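Local structure of adenine phosphoribosyltransferase, putative (Trypanosoma brucei brucei, 5VN4) at residues G166-D171 with H196-G201. The protein probably catalyses the magnesium-assisted transfer of a phosphoribosyl group to adenine, giving AMP and pyrophosphate in the purine salvage pathway. Numbering follows the deposited sequence.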
ATOM      1  N   GLY A 166      -7.620   2.245 -14.522  1.00 12.53           N
ATOM      2  CA  GLY A 166      -7.896   3.418 -13.710  1.00 13.45           C
ATOM      3  C   GLY A 166      -8.581   4.516 -14.495  1.00 12.47           C
ATOM      4  O   GLY A 166      -9.516   5.149 -13.995  1.00 13.55           O
ATOM      5  N   VAL A 167      -8.145   4.742 -15.741  1.00 12.70           N
ATOM      6  CA  VAL A 167      -8.792   5.739 -16.594  1.00 12.95           C
ATOM      7  C   VAL A 167     -10.261   5.399 -16.804  1.00 13.27           C
ATOM      8  O   VAL A 167     -11.126   6.279 -16.757  1.00 14.01           O
ATOM      9  CB  VAL A 167      -8.037   5.880 -17.934  1.00 13.55           C
ATOM     10  CG1 VAL A 167      -8.805   6.779 -18.908  1.00 15.19           C
ATOM     11  CG2 VAL A 167      -6.632   6.425 -17.709  1.00 14.83           C
ATOM     12  N   GLN A 168     -10.569   4.118 -17.022  1.00 13.09           N
ATOM     13  CA  GLN A 168     -11.963   3.702 -17.180  1.00 13.18           C
ATOM     14  C   GLN A 168     -12.788   4.042 -15.945  1.00 13.37           C
ATOM     15  O   GLN A 168     -13.932   4.500 -16.060  1.00 14.28           O
ATOM     16  CB  GLN A 168     -12.033   2.206 -17.489  1.00 13.44           C
ATOM     17  CG  GLN A 168     -11.469   1.873 -18.859  1.00 13.82           C
ATOM     18  CD  GLN A 168     -11.224   0.393 -19.085  1.00 15.60           C
ATOM     19  OE1 GLN A 168     -11.203  -0.396 -18.145  1.00 17.73           O
ATOM     20  NE2 GLN A 168     -11.020   0.012 -20.353  1.00 16.59           N
ATOM     21  N   LEU A 169     -12.219   3.851 -14.751  1.00 12.81           N
ATOM     22  CA  LEU A 169     -12.947   4.139 -13.519  1.00 13.20           C
ATOM     23  C   LEU A 169     -13.111   5.641 -13.301  1.00 13.31           C
ATOM     24  O   LEU A 169     -14.164   6.091 -12.831  1.00 14.75           O
ATOM     25  CB  LEU A 169     -12.233   3.482 -12.339  1.00 13.25           C
ATOM     26  CG  LEU A 169     -12.201   1.953 -12.368  1.00 13.90           C
ATOM     27  CD1 LEU A 169     -11.268   1.423 -11.280  1.00 14.41           C
ATOM     28  CD2 LEU A 169     -13.604   1.361 -12.213  1.00 14.88           C
ATOM     29  N   VAL A 170     -12.085   6.433 -13.631  1.00 13.56           N
ATOM     30  CA  VAL A 170     -12.216   7.888 -13.561  1.00 13.37           C
ATOM     31  C   VAL A 170     -13.295   8.358 -14.526  1.00 13.64           C
ATOM     32  O   VAL A 170     -14.156   9.179 -14.177  1.00 15.01           O
ATOM     33  CB  VAL A 170     -10.856   8.553 -13.849  1.00 13.84           C
ATOM     34  CG1 VAL A 170     -11.010  10.061 -13.987  1.00 15.08           C
ATOM     35  CG2 VAL A 170      -9.849   8.202 -12.765  1.00 14.10           C
ATOM     36  N   ASP A 171     -13.266   7.826 -15.747  1.00 14.33           N
ATOM     37  CA  ASP A 171     -14.248   8.151 -16.770  1.00 14.68           C
ATOM     38  C   ASP A 171     -15.660   7.780 -16.330  1.00 14.56           C
ATOM     39  O   ASP A 171     -16.626   8.481 -16.661  1.00 15.87           O
ATOM     40  CB  ASP A 171     -13.860   7.407 -18.051  1.00 14.76           C
ATOM     41  CG  ASP A 171     -14.739   7.754 -19.220  1.00 16.90           C
ATOM     42  OD1 ASP A 171     -14.562   8.860 -19.777  1.00 17.31           O
ATOM     43  OD2 ASP A 171     -15.586   6.915 -19.591  1.00 19.04           O
ATOM     44  N   HIS A 196      -4.249   7.191 -23.715  1.00 13.76           N
ATOM     45  CA  HIS A 196      -4.353   8.310 -24.645  1.00 13.84           C
ATOM     46  C   HIS A 196      -5.218   8.009 -25.857  1.00 15.26           C
ATOM     47  O   HIS A 196      -5.543   8.937 -26.607  1.00 17.97           O
ATOM     48  CB  HIS A 196      -2.971   8.753 -25.119  1.00 14.36           C
ATOM     49  CG  HIS A 196      -2.200   9.513 -24.089  1.00 14.07           C
ATOM     50  ND1 HIS A 196      -0.872   9.844 -24.248  1.00 16.25           N
ATOM     51  CD2 HIS A 196      -2.568  10.004 -22.882  1.00 14.39           C
ATOM     52  CE1 HIS A 196      -0.456  10.508 -23.184  1.00 15.83           C
ATOM     53  NE2 HIS A 196      -1.466  10.620 -22.340  1.00 15.34           N
ATOM     54  N   THR A 197      -5.595   6.756 -26.074  1.00 15.80           N
ATOM     55  CA  THR A 197      -6.449   6.416 -27.200  1.00 16.75           C
ATOM     56  C   THR A 197      -7.822   5.916 -26.769  1.00 16.63           C
ATOM     57  O   THR A 197      -8.733   5.872 -27.601  1.00 18.31           O
ATOM     58  CB  THR A 197      -5.747   5.432 -28.156  1.00 19.62           C
ATOM     59  OG1 THR A 197      -5.411   4.229 -27.471  1.00 20.33           O
ATOM     60  CG2 THR A 197      -4.467   6.041 -28.719  1.00 20.33           C
ATOM     61  N   PHE A 198      -8.001   5.601 -25.484  1.00 16.07           N
ATOM     62  CA  PHE A 198      -9.305   5.234 -24.938  1.00 16.09           C
ATOM     63  C   PHE A 198     -10.357   6.289 -25.272  1.00 17.86           C
ATOM     64  O   PHE A 198     -10.091   7.493 -25.230  1.00 18.21           O
ATOM     65  CB  PHE A 198      -9.187   5.102 -23.412  1.00 15.58           C
ATOM     66  CG  PHE A 198     -10.500   4.861 -22.709  1.00 15.99           C
ATOM     67  CD1 PHE A 198     -11.192   3.675 -22.893  1.00 16.74           C
ATOM     68  CD2 PHE A 198     -11.037   5.815 -21.862  1.00 16.82           C
ATOM     69  CE1 PHE A 198     -12.399   3.446 -22.249  1.00 17.78           C
ATOM     70  CE2 PHE A 198     -12.250   5.593 -21.203  1.00 18.43           C
ATOM     71  CZ  PHE A 198     -12.930   4.409 -21.401  1.00 18.52           C
ATOM     72  N   ALA A 199     -11.564   5.824 -25.605  1.00 18.84           N
ATOM     73  CA  ALA A 199     -12.709   6.710 -25.827  1.00 21.66           C
ATOM     74  C   ALA A 199     -12.392   7.792 -26.856  1.00 23.66           C
ATOM     75  O   ALA A 199     -12.684   8.976 -26.659  1.00 24.78           O
ATOM     76  CB  ALA A 199     -13.228   7.307 -24.516  1.00 22.62           C
ATOM     77  N   GLY A 200     -11.754   7.383 -27.947  1.00 23.41           N
ATOM     78  CA  GLY A 200     -11.461   8.298 -29.037  1.00 23.63           C
ATOM     79  C   GLY A 200     -10.493   9.408 -28.692  1.00 23.44           C
ATOM     80  O   GLY A 200     -10.520  10.464 -29.333  1.00 25.25           O
ATOM     81  N   GLY A 201      -9.630   9.201 -27.700  1.00 20.80           N
ATOM     82  CA  GLY A 201      -8.640  10.200 -27.346  1.00 20.65           C
ATOM     83  C   GLY A 201      -9.074  11.189 -26.292  1.00 19.95           C
ATOM     84  O   GLY A 201      -8.415  12.224 -26.130  1.00 20.96           O
TER
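The D171 carboxylate, gripped through OD1 by the hydroxyl of Y203 and the guanidinium of R202 and through OD2 by K240 of the second subunit, presents its carbon to the rim of the F198 ring. D171 CG lies close to the ring plane, 3.8 Å from F198 CE2, with the carboxylate turned 89° to the ring. Three partners, two of them cationic, fix the rotation of this buried group and probably favour its ionised form. One turn back, Q168 brings its CG against the same ring obliquely: Q168 CG is 4.2 Å from the F198 centroid and 29° off the ring normal, an off-centre CH-pi contact. Beyond CG the chain runs extended, and OE1 accepts the backbone N-H of E123. V167 adds the purely apolar contact, its CG1 3.8 Å from F198 CD2. In the Rossmann-like core of this type I phosphoribosyltransferase, helix 161-172 packs on strand 149-153 through V167 and V170; V167, Q168 and D171 of the same helix receive F198, the first residue to leave helix 192-197. With CG anti to the backbone N (chi1 174°), F198 reaches from the helix end to helix 161-172. After it the chain turns through A199, G200 and G201, all at positive phi, and G201 N bonds back to F198 O at 3.0 Å. A199 CB covers one face of the ring near its rim, while C236 of the second subunit packs against Q168.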